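Local atomic coordinates of ferredoxin component of dioxygenase (Sphingobium yanoikuyae, PDB entry 2I7F), a protein that carries a Rieske [2Fe-2S] cluster and, as in related ferredoxins, probably passes electrons to the terminal oxygenase of a biphenyl dioxygenase system. Residues A[39-44]-A[85-90]; A[69-74]-A[81-86]; A[5-10]-A[19-24]. All coordinates share one frame; numbering follows the deposited sequence.

Contact 1: residues A[39-44]-A[85-90]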
ATOM      1  N   PHE A  39      -2.600   6.258  -1.538  1.00 18.08           N
ATOM      2  CA  PHE A  39      -1.401   5.669  -2.102  1.00 18.36           C
ATOM      3  C   PHE A  39      -1.658   4.181  -2.190  1.00 18.23           C
ATOM      4  O   PHE A  39      -2.482   3.643  -1.431  1.00 19.69           O
ATOM      5  CB  PHE A  39      -0.167   6.009  -1.222  1.00 17.65           C
ATOM      6  CG  PHE A  39       0.070   7.497  -1.087  1.00 17.04           C
ATOM      7  CD1 PHE A  39      -0.590   8.249  -0.105  1.00 15.13           C
ATOM      8  CD2 PHE A  39       0.853   8.181  -2.033  1.00 17.75           C
ATOM      9  CE1 PHE A  39      -0.417   9.606  -0.029  1.00 16.08           C
ATOM     10  CE2 PHE A  39       1.023   9.541  -1.964  1.00 17.59           C
ATOM     11  CZ  PHE A  39       0.392  10.270  -0.955  1.00 15.74           C
ATOM     12  N   VAL A  40      -0.995   3.534  -3.148  1.00 19.10           N
ATOM     13  CA  VAL A  40      -1.122   2.101  -3.405  1.00 18.25           C
ATOM     14  C   VAL A  40       0.301   1.513  -3.572  1.00 17.84           C
ATOM     15  O   VAL A  40       1.119   2.047  -4.353  1.00 17.30           O
ATOM     16  CB  VAL A  40      -2.024   1.788  -4.655  1.00 17.94           C
ATOM     17  CG1 VAL A  40      -2.079   0.249  -4.985  1.00 14.52           C
ATOM     18  CG2 VAL A  40      -3.454   2.343  -4.429  1.00 19.17           C
ATOM     19  N   THR A  41       0.568   0.459  -2.801  1.00 17.34           N
ATOM     20  CA  THR A  41       1.805  -0.321  -2.865  1.00 17.61           C
ATOM     21  C   THR A  41       1.480  -1.810  -3.004  1.00 17.89           C
ATOM     22  O   THR A  41       0.379  -2.223  -2.702  1.00 18.22           O
ATOM     23  CB  THR A  41       2.733  -0.112  -1.606  1.00 17.95           C
ATOM     24  OG1 THR A  41       2.271  -0.877  -0.469  1.00 16.95           O
ATOM     25  CG2 THR A  41       2.873   1.357  -1.231  1.00 16.01           C
ATOM     26  N   ASP A  42       2.428  -2.621  -3.464  1.00 17.99           N
ATOM     27  CA  ASP A  42       2.368  -4.050  -3.170  1.00 17.82           C
ATOM     28  C   ASP A  42       2.166  -4.309  -1.659  1.00 17.71           C
ATOM     29  O   ASP A  42       2.614  -3.553  -0.817  1.00 19.17           O
ATOM     30  CB  ASP A  42       3.614  -4.773  -3.661  1.00 18.09           C
ATOM     31  CG  ASP A  42       3.600  -5.014  -5.162  1.00 18.73           C
ATOM     32  OD1 ASP A  42       2.576  -4.716  -5.811  1.00 19.92           O
ATOM     33  OD2 ASP A  42       4.623  -5.491  -5.694  1.00 19.16           O
ATOM     34  N   ASN A  43       1.429  -5.350  -1.327  1.00 17.07           N
ATOM     35  CA  ASN A  43       1.175  -5.692   0.081  1.00 15.73           C
ATOM     36  C   ASN A  43       2.252  -6.633   0.684  1.00 16.28           C
ATOM     37  O   ASN A  43       2.552  -6.549   1.886  1.00 16.52           O
ATOM     38  CB  ASN A  43      -0.213  -6.333   0.179  1.00 14.84           C
ATOM     39  CG  ASN A  43      -0.849  -6.192   1.504  1.00 15.17           C
ATOM     40  OD1 ASN A  43      -1.941  -6.765   1.752  1.00 20.54           O
ATOM     41  ND2 ASN A  43      -0.218  -5.440   2.390  1.00 13.70           N
ATOM     42  N   LEU A  44       2.811  -7.535  -0.127  1.00 15.97           N
ATOM     43  CA  LEU A  44       3.824  -8.453   0.364  1.00 15.25           C
ATOM     44  C   LEU A  44       5.116  -7.661   0.689  1.00 16.96           C
ATOM     45  O   LEU A  44       5.734  -7.069  -0.196  1.00 17.13           O
ATOM     46  CB  LEU A  44       4.131  -9.598  -0.658  1.00 15.59           C
ATOM     47  CG  LEU A  44       4.916 -10.814  -0.114  1.00 15.12           C
ATOM     48  CD1 LEU A  44       4.048 -11.647   0.875  1.00 14.23           C
ATOM     49  CD2 LEU A  44       5.471 -11.698  -1.233  1.00 12.98           C
ATOM     50  N   ILE A  85      14.885  -3.650  -0.005  1.00 17.46           N
ATOM     51  CA  ILE A  85      14.389  -3.620  -1.393  1.00 17.08           C
ATOM     52  C   ILE A  85      13.128  -2.749  -1.398  1.00 16.88           C
ATOM     53  O   ILE A  85      12.178  -3.055  -0.674  1.00 18.86           O
ATOM     54  CB  ILE A  85      14.017  -5.045  -1.898  1.00 16.84           C
ATOM     55  CG1 ILE A  85      15.238  -5.983  -1.925  1.00 15.25           C
ATOM     56  CG2 ILE A  85      13.367  -4.983  -3.278  1.00 16.82           C
ATOM     57  CD1 ILE A  85      14.854  -7.485  -2.015  1.00 17.15           C
ATOM     58  N   PRO A  86      13.105  -1.669  -2.180  1.00 16.41           N
ATOM     59  CA  PRO A  86      11.900  -0.816  -2.157  1.00 16.22           C
ATOM     60  C   PRO A  86      10.617  -1.581  -2.519  1.00 15.84           C
ATOM     61  O   PRO A  86      10.643  -2.474  -3.369  1.00 16.59           O
ATOM     62  CB  PRO A  86      12.222   0.253  -3.202  1.00 15.59           C
ATOM     63  CG  PRO A  86      13.663   0.327  -3.172  1.00 15.55           C
ATOM     64  CD  PRO A  86      14.110  -1.091  -3.077  1.00 16.29           C
ATOM     65  N   ILE A  87       9.513  -1.211  -1.875  1.00 15.53           N
ATOM     66  CA  ILE A  87       8.182  -1.737  -2.166  1.00 15.54           C
ATOM     67  C   ILE A  87       7.763  -1.102  -3.505  1.00 16.24           C
ATOM     68  O   ILE A  87       8.155   0.026  -3.823  1.00 17.33           O
ATOM     69  CB  ILE A  87       7.183  -1.503  -0.926  1.00 14.00           C
ATOM     70  CG1 ILE A  87       5.951  -2.393  -0.955  1.00 14.29           C
ATOM     71  CG2 ILE A  87       6.737  -0.084  -0.826  1.00 14.13           C
ATOM     72  CD1 ILE A  87       6.188  -3.877  -0.844  1.00 13.68           C
ATOM     73  N   LYS A  88       7.086  -1.874  -4.338  1.00 16.76           N
ATOM     74  CA  LYS A  88       6.502  -1.338  -5.559  1.00 16.99           C
ATOM     75  C   LYS A  88       5.335  -0.434  -5.196  1.00 16.06           C
ATOM     76  O   LYS A  88       4.498  -0.819  -4.401  1.00 17.00           O
ATOM     77  CB  LYS A  88       6.006  -2.462  -6.453  1.00 17.74           C
ATOM     78  CG  LYS A  88       5.225  -2.043  -7.704  1.00 18.11           C
ATOM     79  CD  LYS A  88       6.137  -1.685  -8.801  1.00 19.75           C
ATOM     80  CE  LYS A  88       5.391  -1.539 -10.107  1.00 21.46           C
ATOM     81  NZ  LYS A  88       6.295  -0.823 -11.031  1.00 19.33           N
ATOM     82  N   THR A  89       5.326   0.754  -5.803  1.00 15.48           N
ATOM     83  CA  THR A  89       4.231   1.715  -5.734  1.00 15.95           C
ATOM     84  C   THR A  89       3.520   1.811  -7.092  1.00 15.29           C
ATOM     85  O   THR A  89       4.038   1.380  -8.121  1.00 14.61           O
ATOM     86  CB  THR A  89       4.727   3.145  -5.273  1.00 15.25           C
ATOM     87  OG1 THR A  89       5.506   3.770  -6.316  1.00 15.71           O
ATOM     88  CG2 THR A  89       5.543   3.086  -3.982  1.00 12.62           C
ATOM     89  N   TYR A  90       2.302   2.335  -7.070  1.00 15.89           N
ATOM     90  CA  TYR A  90       1.473   2.495  -8.251  1.00 16.44           C
ATOM     91  C   TYR A  90       0.888   3.902  -8.250  1.00 16.71           C
ATOM     92  O   TYR A  90       0.464   4.381  -7.199  1.00 19.60           O
ATOM     93  CB  TYR A  90       0.319   1.436  -8.274  1.00 15.98           C
ATOM     94  CG  TYR A  90       0.814  -0.014  -8.280  1.00 16.64           C
ATOM     95  CD1 TYR A  90       1.109  -0.671  -7.100  1.00 13.60           C
ATOM     96  CD2 TYR A  90       0.999  -0.695  -9.452  1.00 17.90           C
ATOM     97  CE1 TYR A  90       1.551  -1.961  -7.083  1.00 14.88           C
ATOM     98  CE2 TYR A  90       1.471  -2.000  -9.445  1.00 18.51           C
ATOM     99  CZ  TYR A  90       1.745  -2.625  -8.260  1.00 15.13           C
ATOM    100  OH  TYR A  90       2.173  -3.931  -8.314  1.00 16.09           O
TER
HETATM  101  O   HOH W   1       6.948  -4.983  -4.216  1.00 14.15           O
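The Tyr90 ring meets strand 39-42 with its edge: Val40 O and Thr41 C lie near the ring plane, and the backbone N of Asp42 lies in it. At the far end of that edge Tyr90 OH donates to Asp42 OD1 over 2.7 Å, reaching the syn side of a carboxylate turned 49° from the ring plane. The other oxygen, Asp42 OD2, takes a hydrogen from a water at 2.8 Å, and that water accepts from Lys88 N, so both carboxylate oxygens are tied to the opposite segment.

Two backbone bonds join the antiparallel chains, Tyr90 N to Val40 O (3.0 Å) and Asp42 N to Lys88 O (2.9 Å). Between them Thr41 faces Thr89 as a non-hydrogen-bonded pair. Ile87 has CG1 anti to its backbone N (chi1 -161°), which sets that carbon 3.5 Å from Asp42 O, while its CD1 reaches Leu44 O.

Here strand 89-95 enters the six-stranded antiparallel sheet, between strands 37-42 and 98-102. Val40 and Tyr90 both pack on Ile101 of strand 98-102, whereas Thr41 rests on Ala30 of strand 29-34.

Contact 2: residues A[69-74]-A[81-86]. With FES (Fe2/s2 (inorganic) cluster), chain D.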
ATOM      1  N   GLY A  69      10.686  -3.841  10.321  1.00 15.46           N
ATOM      2  CA  GLY A  69      10.943  -3.287   9.022  1.00 15.17           C
ATOM      3  C   GLY A  69       9.905  -2.235   8.697  1.00 15.01           C
ATOM      4  O   GLY A  69       8.835  -2.260   9.240  1.00 14.69           O
ATOM      5  N   SER A  70      10.244  -1.302   7.817  1.00 15.42           N
ATOM      6  CA  SER A  70       9.308  -0.275   7.398  1.00 15.91           C
ATOM      7  C   SER A  70       9.625   0.241   6.005  1.00 15.91           C
ATOM      8  O   SER A  70      10.777   0.128   5.529  1.00 15.84           O
ATOM      9  CB  SER A  70       9.300   0.890   8.399  1.00 16.22           C
ATOM     10  OG  SER A  70      10.394   1.766   8.191  1.00 17.44           O
ATOM     11  N   PHE A  71       8.586   0.802   5.379  1.00 16.79           N
ATOM     12  CA  PHE A  71       8.634   1.500   4.107  1.00 16.23           C
ATOM     13  C   PHE A  71       7.957   2.847   4.158  1.00 16.43           C
ATOM     14  O   PHE A  71       7.056   3.101   4.968  1.00 16.04           O
ATOM     15  CB  PHE A  71       7.916   0.717   2.988  1.00 17.16           C
ATOM     16  CG  PHE A  71       8.449  -0.649   2.775  1.00 16.37           C
ATOM     17  CD1 PHE A  71       9.478  -0.882   1.864  1.00 16.12           C
ATOM     18  CD2 PHE A  71       7.928  -1.717   3.509  1.00 17.07           C
ATOM     19  CE1 PHE A  71       9.999  -2.138   1.707  1.00 16.57           C
ATOM     20  CE2 PHE A  71       8.428  -2.979   3.329  1.00 18.39           C
ATOM     21  CZ  PHE A  71       9.450  -3.193   2.425  1.00 17.06           C
ATOM     22  N   ASP A  72       8.375   3.711   3.244  1.00 16.81           N
ATOM     23  CA  ASP A  72       7.681   4.978   2.996  1.00 17.29           C
ATOM     24  C   ASP A  72       6.520   4.706   2.022  1.00 17.47           C
ATOM     25  O   ASP A  72       6.738   4.340   0.863  1.00 17.92           O
ATOM     26  CB  ASP A  72       8.669   6.019   2.432  1.00 16.27           C
ATOM     27  CG  ASP A  72       8.074   7.385   2.344  1.00 17.34           C
ATOM     28  OD1 ASP A  72       6.921   7.488   1.889  1.00 18.87           O
ATOM     29  OD2 ASP A  72       8.761   8.371   2.699  1.00 16.96           O
ATOM     30  N   ILE A  73       5.288   4.881   2.501  1.00 17.64           N
ATOM     31  CA  ILE A  73       4.086   4.588   1.703  1.00 18.39           C
ATOM     32  C   ILE A  73       4.058   5.348   0.376  1.00 18.49           C
ATOM     33  O   ILE A  73       3.708   4.786  -0.672  1.00 20.27           O
ATOM     34  CB  ILE A  73       2.779   4.943   2.463  1.00 18.69           C
ATOM     35  CG1 ILE A  73       2.570   3.975   3.649  1.00 18.14           C
ATOM     36  CG2 ILE A  73       1.558   4.929   1.449  1.00 17.04           C
ATOM     37  CD1 ILE A  73       1.843   4.547   4.869  1.00 20.09           C
ATOM     38  N   ALA A  74       4.439   6.610   0.444  1.00 18.62           N
ATOM     39  CA  ALA A  74       4.334   7.575  -0.660  1.00 18.35           C
ATOM     40  C   ALA A  74       5.443   7.403  -1.687  1.00 18.96           C
ATOM     41  O   ALA A  74       5.202   7.621  -2.881  1.00 21.04           O
ATOM     42  CB  ALA A  74       4.341   9.006  -0.131  1.00 19.33           C
ATOM     43  N   PHE A  81      15.493  -1.030   8.731  1.00 20.45           N
ATOM     44  CA  PHE A  81      16.059  -2.373   8.616  1.00 20.47           C
ATOM     45  C   PHE A  81      15.107  -3.361   9.310  1.00 19.74           C
ATOM     46  O   PHE A  81      14.593  -3.061  10.377  1.00 19.71           O
ATOM     47  CB  PHE A  81      17.467  -2.373   9.271  1.00 21.90           C
ATOM     48  CG  PHE A  81      18.178  -3.696   9.204  1.00 22.26           C
ATOM     49  CD1 PHE A  81      18.966  -4.024   8.094  1.00 23.91           C
ATOM     50  CD2 PHE A  81      18.051  -4.614  10.238  1.00 24.27           C
ATOM     51  CE1 PHE A  81      19.597  -5.256   8.006  1.00 24.30           C
ATOM     52  CE2 PHE A  81      18.697  -5.846  10.173  1.00 23.93           C
ATOM     53  CZ  PHE A  81      19.473  -6.166   9.057  1.00 24.19           C
ATOM     54  N   PRO A  82      14.936  -4.582   8.768  1.00 18.89           N
ATOM     55  CA  PRO A  82      15.643  -5.234   7.671  1.00 18.46           C
ATOM     56  C   PRO A  82      15.150  -5.003   6.257  1.00 18.52           C
ATOM     57  O   PRO A  82      15.674  -5.629   5.333  1.00 17.97           O
ATOM     58  CB  PRO A  82      15.527  -6.720   8.040  1.00 18.50           C
ATOM     59  CG  PRO A  82      14.289  -6.829   8.816  1.00 18.62           C
ATOM     60  CD  PRO A  82      14.002  -5.509   9.436  1.00 18.85           C
ATOM     61  N   CYS A  83      14.160  -4.134   6.072  1.00 18.40           N
ATOM     62  CA  CYS A  83      13.725  -3.773   4.723  1.00 19.09           C
ATOM     63  C   CYS A  83      14.813  -3.019   3.988  1.00 18.67           C
ATOM     64  O   CYS A  83      15.351  -2.035   4.502  1.00 17.80           O
ATOM     65  CB  CYS A  83      12.462  -2.925   4.767  1.00 18.73           C
ATOM     66  SG  CYS A  83      11.113  -3.860   5.401  1.00 20.73           S
ATOM     67  N   GLN A  84      15.149  -3.524   2.796  1.00 19.50           N
ATOM     68  CA  GLN A  84      16.173  -2.928   1.934  1.00 19.78           C
ATOM     69  C   GLN A  84      15.739  -2.752   0.483  1.00 18.53           C
ATOM     70  O   GLN A  84      16.237  -1.849  -0.196  1.00 18.81           O
ATOM     71  CB  GLN A  84      17.443  -3.775   1.939  1.00 19.86           C
ATOM     72  CG  GLN A  84      18.180  -3.790   3.269  1.00 22.70           C
ATOM     73  CD  GLN A  84      19.363  -4.745   3.261  1.00 24.34           C
ATOM     74  OE1 GLN A  84      19.270  -5.870   2.751  1.00 33.24           O
ATOM     75  NE2 GLN A  84      20.482  -4.307   3.809  1.00 28.17           N
ATOM     76  N   ILE A  85      14.885  -3.650  -0.005  1.00 17.46           N
ATOM     77  CA  ILE A  85      14.389  -3.620  -1.393  1.00 17.08           C
ATOM     78  C   ILE A  85      13.128  -2.749  -1.398  1.00 16.88           C
ATOM     79  O   ILE A  85      12.178  -3.055  -0.674  1.00 18.86           O
ATOM     80  CB  ILE A  85      14.017  -5.045  -1.898  1.00 16.84           C
ATOM     81  CG1 ILE A  85      15.238  -5.983  -1.925  1.00 15.25           C
ATOM     82  CG2 ILE A  85      13.367  -4.983  -3.278  1.00 16.82           C
ATOM     83  CD1 ILE A  85      14.854  -7.485  -2.015  1.00 17.15           C
ATOM     84  N   PRO A  86      13.105  -1.669  -2.180  1.00 16.41           N
ATOM     85  CA  PRO A  86      11.900  -0.816  -2.157  1.00 16.22           C
ATOM     86  C   PRO A  86      10.617  -1.581  -2.519  1.00 15.84           C
ATOM     87  O   PRO A  86      10.643  -2.474  -3.369  1.00 16.59           O
ATOM     88  CB  PRO A  86      12.222   0.253  -3.202  1.00 15.59           C
ATOM     89  CG  PRO A  86      13.663   0.327  -3.172  1.00 15.55           C
ATOM     90  CD  PRO A  86      14.110  -1.091  -3.077  1.00 16.29           C
TER
HETATM   91 FE1  FES D 501      10.807  -8.893   7.592  1.00 17.77          FE
HETATM   92 FE2  FES D 501       8.660  -7.480   6.583  1.00 18.55          FE
HETATM   93  S1  FES D 501      10.497  -6.735   7.579  1.00 19.86           S
HETATM   94  S2  FES D 501       9.000  -9.703   6.598  1.00 19.06           S
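Phe71 and Cys83 are brought together by similar first torsions: in each the gamma atom lies anti to the carbonyl carbon, CG of Phe71 at chi1 -57° and SG of Cys83 at chi1 -66°. Cys83 CB then sits over a face of the Phe71 ring, 4.2 Å from its centroid, as a CH-pi contact. The sulfur approaches obliquely, with Cys83 SG 3.5 Å from Phe71 CZ, a sulfur-aromatic contact. A third neighbour is in the ring plane, where Ile85 O lies 3.4 Å from Phe71 CE1. An alanine in place of Phe71 would probably open a gap beside Cys83, taking away the ring that its CB and SG lie against.

Two residues before Phe71, Gly69 CA packs 3.7 Å from Cys83 SG, and a side chain at Gly69 would collide with both that sulfur and the cluster. Cys83 SG is itself 3.7 Å from bridging sulfide S1, a packing distance and not a bond to iron. Pro82, preceded by a cis peptide, brings CG to 4.0 Å from the same sulfide. The position of this loop beside the cluster is consistent with the proline loop of Rieske proteins.

Pro82 also touches the cluster ligands His47 and His67. Strand 70-72 is an outer strand of the three-stranded antiparallel sheet, and Phe71 packs on Ile62 of its central strand, 61-63.

Contact 3: residues A[5-10]-A[19-24]. With SO4 (sulfate ion), chain C.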
ATOM      1  N   LEU A   5      -7.945  -0.177 -13.418  1.00 21.44           N
ATOM      2  CA  LEU A   5      -8.442  -1.247 -12.563  1.00 21.07           C
ATOM      3  C   LEU A   5      -8.982  -0.618 -11.308  1.00 19.97           C
ATOM      4  O   LEU A   5      -8.261   0.115 -10.669  1.00 18.98           O
ATOM      5  CB  LEU A   5      -7.303  -2.190 -12.144  1.00 21.46           C
ATOM      6  CG  LEU A   5      -6.633  -3.037 -13.215  1.00 23.20           C
ATOM      7  CD1 LEU A   5      -5.489  -3.901 -12.640  1.00 21.94           C
ATOM      8  CD2 LEU A   5      -7.724  -3.858 -13.864  1.00 24.19           C
ATOM      9  N   ARG A   6     -10.241  -0.888 -10.960  1.00 19.12           N
ATOM     10  CA  ARG A   6     -10.783  -0.469  -9.661  1.00 19.89           C
ATOM     11  C   ARG A   6     -10.287  -1.370  -8.514  1.00 19.58           C
ATOM     12  O   ARG A   6     -10.378  -2.591  -8.605  1.00 20.53           O
ATOM     13  CB  ARG A   6     -12.306  -0.472  -9.698  1.00 19.78           C
ATOM     14  CG  ARG A   6     -12.835   0.597 -10.591  1.00 21.47           C
ATOM     15  CD  ARG A   6     -14.332   0.604 -10.712  1.00 22.28           C
ATOM     16  NE  ARG A   6     -14.759  -0.623 -11.321  1.00 25.00           N
ATOM     17  CZ  ARG A   6     -16.008  -0.909 -11.658  1.00 27.63           C
ATOM     18  NH1 ARG A   6     -16.987  -0.044 -11.432  1.00 27.81           N
ATOM     19  NH2 ARG A   6     -16.255  -2.066 -12.252  1.00 27.38           N
ATOM     20  N   LEU A   7      -9.788  -0.767  -7.436  1.00 18.79           N
ATOM     21  CA  LEU A   7      -9.298  -1.522  -6.271  1.00 19.38           C
ATOM     22  C   LEU A   7     -10.315  -1.593  -5.134  1.00 19.00           C
ATOM     23  O   LEU A   7     -10.600  -2.674  -4.624  1.00 19.79           O
ATOM     24  CB  LEU A   7      -7.931  -0.990  -5.768  1.00 18.60           C
ATOM     25  CG  LEU A   7      -6.865  -0.905  -6.855  1.00 16.59           C
ATOM     26  CD1 LEU A   7      -5.509  -0.367  -6.297  1.00 13.62           C
ATOM     27  CD2 LEU A   7      -6.688  -2.264  -7.554  1.00 13.91           C
ATOM     28  N   CYS A   8     -10.912  -0.451  -4.796  1.00 20.23           N
ATOM     29  CA  CYS A   8     -11.788  -0.337  -3.644  1.00 19.88           C
ATOM     30  C   CYS A   8     -12.326   1.063  -3.643  1.00 19.76           C
ATOM     31  O   CYS A   8     -11.781   1.936  -4.312  1.00 19.64           O
ATOM     32  CB  CYS A   8     -11.040  -0.643  -2.321  1.00 21.22           C
ATOM     33  SG  CYS A   8      -9.732   0.513  -1.774  1.00 21.34           S
ATOM     34  N   GLN A   9     -13.403   1.291  -2.900  1.00 19.09           N
ATOM     35  CA  GLN A   9     -13.965   2.623  -2.802  1.00 19.84           C
ATOM     36  C   GLN A   9     -13.057   3.488  -1.926  1.00 19.04           C
ATOM     37  O   GLN A   9     -12.507   3.022  -0.941  1.00 16.87           O
ATOM     38  CB  GLN A   9     -15.356   2.558  -2.207  1.00 20.13           C
ATOM     39  CG  GLN A   9     -16.361   1.986  -3.160  1.00 21.96           C
ATOM     40  CD  GLN A   9     -17.613   1.628  -2.428  1.00 24.14           C
ATOM     41  OE1 GLN A   9     -18.565   2.411  -2.404  1.00 33.27           O
ATOM     42  NE2 GLN A   9     -17.606   0.493  -1.755  1.00 30.78           N
ATOM     43  N   VAL A  10     -12.888   4.740  -2.324  1.00 18.32           N
ATOM     44  CA  VAL A  10     -12.124   5.723  -1.543  1.00 18.05           C
ATOM     45  C   VAL A  10     -12.651   5.793  -0.086  1.00 18.16           C
ATOM     46  O   VAL A  10     -11.886   5.866   0.882  1.00 16.99           O
ATOM     47  CB  VAL A  10     -12.227   7.156  -2.183  1.00 17.04           C
ATOM     48  CG1 VAL A  10     -11.481   8.210  -1.329  1.00 20.74           C
ATOM     49  CG2 VAL A  10     -11.648   7.216  -3.582  1.00 15.62           C
ATOM     50  N   VAL A  19      -5.963  -0.970   3.599  1.00 18.00           N
ATOM     51  CA  VAL A  19      -6.939  -1.890   3.067  1.00 17.48           C
ATOM     52  C   VAL A  19      -6.219  -2.817   2.106  1.00 17.80           C
ATOM     53  O   VAL A  19      -5.528  -2.350   1.196  1.00 16.45           O
ATOM     54  CB  VAL A  19      -8.053  -1.094   2.336  1.00 17.80           C
ATOM     55  CG1 VAL A  19      -9.010  -2.021   1.586  1.00 15.12           C
ATOM     56  CG2 VAL A  19      -8.807  -0.281   3.366  1.00 16.91           C
ATOM     57  N   ALA A  20      -6.349  -4.120   2.358  1.00 17.25           N
ATOM     58  CA  ALA A  20      -5.838  -5.154   1.479  1.00 16.31           C
ATOM     59  C   ALA A  20      -6.787  -5.377   0.339  1.00 15.56           C
ATOM     60  O   ALA A  20      -7.953  -5.632   0.541  1.00 16.68           O
ATOM     61  CB  ALA A  20      -5.654  -6.493   2.262  1.00 14.71           C
ATOM     62  N   VAL A  21      -6.277  -5.303  -0.872  1.00 16.34           N
ATOM     63  CA  VAL A  21      -7.078  -5.506  -2.058  1.00 17.00           C
ATOM     64  C   VAL A  21      -6.423  -6.589  -2.850  1.00 16.65           C
ATOM     65  O   VAL A  21      -5.246  -6.515  -3.062  1.00 17.12           O
ATOM     66  CB  VAL A  21      -7.129  -4.248  -2.885  1.00 17.28           C
ATOM     67  CG1 VAL A  21      -7.744  -4.549  -4.249  1.00 17.11           C
ATOM     68  CG2 VAL A  21      -7.919  -3.141  -2.094  1.00 17.02           C
ATOM     69  N   TYR A  22      -7.172  -7.602  -3.270  1.00 16.73           N
ATOM     70  CA  TYR A  22      -6.628  -8.683  -4.065  1.00 17.35           C
ATOM     71  C   TYR A  22      -7.317  -8.668  -5.394  1.00 18.86           C
ATOM     72  O   TYR A  22      -8.397  -9.198  -5.531  1.00 18.33           O
ATOM     73  CB  TYR A  22      -6.884 -10.041  -3.410  1.00 16.98           C
ATOM     74  CG  TYR A  22      -6.075 -10.252  -2.153  1.00 15.75           C
ATOM     75  CD1 TYR A  22      -6.442  -9.654  -0.944  1.00 15.87           C
ATOM     76  CD2 TYR A  22      -4.944 -11.065  -2.168  1.00 15.90           C
ATOM     77  CE1 TYR A  22      -5.651  -9.854   0.229  1.00 15.24           C
ATOM     78  CE2 TYR A  22      -4.170 -11.277  -1.021  1.00 15.40           C
ATOM     79  CZ  TYR A  22      -4.521 -10.679   0.168  1.00 15.42           C
ATOM     80  OH  TYR A  22      -3.738 -10.954   1.267  1.00 15.35           O
ATOM     81  N   GLN A  23      -6.672  -8.057  -6.377  1.00 21.62           N
ATOM     82  CA  GLN A  23      -7.270  -7.853  -7.674  1.00 22.72           C
ATOM     83  C   GLN A  23      -6.633  -8.930  -8.555  1.00 22.76           C
ATOM     84  O   GLN A  23      -5.433  -9.220  -8.444  1.00 21.99           O
ATOM     85  CB  GLN A  23      -7.062  -6.370  -8.133  1.00 23.45           C
ATOM     86  CG  GLN A  23      -8.085  -5.814  -9.150  1.00 25.11           C
ATOM     87  CD  GLN A  23      -7.840  -6.281 -10.605  1.00 30.80           C
ATOM     88  OE1 GLN A  23      -8.780  -6.423 -11.403  1.00 31.63           O
ATOM     89  NE2 GLN A  23      -6.572  -6.529 -10.952  1.00 35.59           N
ATOM     90  N   GLU A  24      -7.458  -9.593  -9.362  1.00 23.81           N
ATOM     91  CA  GLU A  24      -7.030 -10.790 -10.051  1.00 25.19           C
ATOM     92  C   GLU A  24      -5.845 -10.592 -11.013  1.00 25.00           C
ATOM     93  O   GLU A  24      -5.036 -11.504 -11.190  1.00 25.27           O
ATOM     94  CB  GLU A  24      -8.204 -11.523 -10.719  1.00 25.97           C
ATOM     95  CG  GLU A  24      -8.995 -10.764 -11.784  1.00 28.16           C
ATOM     96  CD  GLU A  24     -10.213 -11.566 -12.250  1.00 29.25           C
ATOM     97  OE1 GLU A  24     -11.354 -11.074 -12.050  1.00 35.71           O
ATOM     98  OE2 GLU A  24     -10.038 -12.686 -12.807  1.00 34.63           O
TER
HETATM   99  S   SO4 C 500     -14.879  -1.833  -1.463  1.00 52.92           S
HETATM  100  O1  SO4 C 500     -14.200  -2.501  -2.581  1.00 53.25           O
HETATM  101  O2  SO4 C 500     -14.331  -0.517  -1.148  1.00 49.98           O
HETATM  102  O3  SO4 C 500     -16.306  -1.689  -1.793  1.00 54.14           O
HETATM  103  O4  SO4 C 500     -14.730  -2.674  -0.261  1.00 54.51           O
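Apolar packing carries most of this contact, and Val21 is at its middle. One of its methyls, CG1, lies 3.9 Å from Leu7 CB, the two side chains crossing at about a right angle. The other, CG2, lies 4.0 Å from Cys8 CB. Further along, Cys8 SG comes within 4.3 Å of Val19 CG1, a looser touch. Val21 also reaches the backbone, with CG1 3.4 Å from Leu7 O.

Gln23 adds a mixed contact, aliphatic for most of its length. Its CG is anti to the backbone N (chi1 -155°), which puts that carbon 4.1 Å from Leu7 CD2. The chain then bends at chi2, and the amide end settles across the methyls of Leu5, Gln23 CD being 3.9 Å from Leu5 CD1.

No hydrogen bond spans the two segments, and the fold is consistent with this. Strands 4-9 and 19-21 are the outermost strands of the six-stranded antiparallel sheet of this Rieske domain, and they face each other here through side chains, the axes of 5-9 and 19-21 coming within 7.6 Å at 149°. Leu7, with psi at -47°, and Cys8 both bond to the backbone of Val99, consistent with a classic beta bulge that lets two consecutive residues meet the same partner, Val21.

The backbone hydrogen bonds go to the inner neighbours of each strand, Leu5 to Ile101 and Val19 to Val31. At the end of strand 4-9, Gln9 N donates to sulfate O2 over 2.7 Å, and Ser12 OG binds the same ion, which was probably picked up from the crystallisation liquor. On strand 4-9's exposed side Arg6 makes a cation-pi contact with Trp98, while Leu7 packs inward on Leu29 and Ile101, and Val21 joins Cys8 in packing on Val31.

Overall arrangement
Going away from the cluster the order is contact 2, contact 1, contact 3, with contacts 2 and 3 on opposite sides of the chain's centre. Contacts 1 and 2 share Ile85 and Pro86 and have centres about 9 Å apart; Ile87 CB packs 3.7 Å from Phe71 CD1, and Phe39 CB lies 3.4 Å from Ile73 CG2, so strand 70-72 and the turn after it pack against strand 37-42 and the loop leading into strand 89-95. Contact 3 reaches contact 1 through Leu7 CD1, 3.7 Å from Val40 CG1, with centres about 14 Å apart. It does not touch contact 2, whose nearest atoms are about 10 Å away. Contact 2 borders the cluster itself, whereas the side chain of Leu44 in contact 1 stays about 8 Å from it.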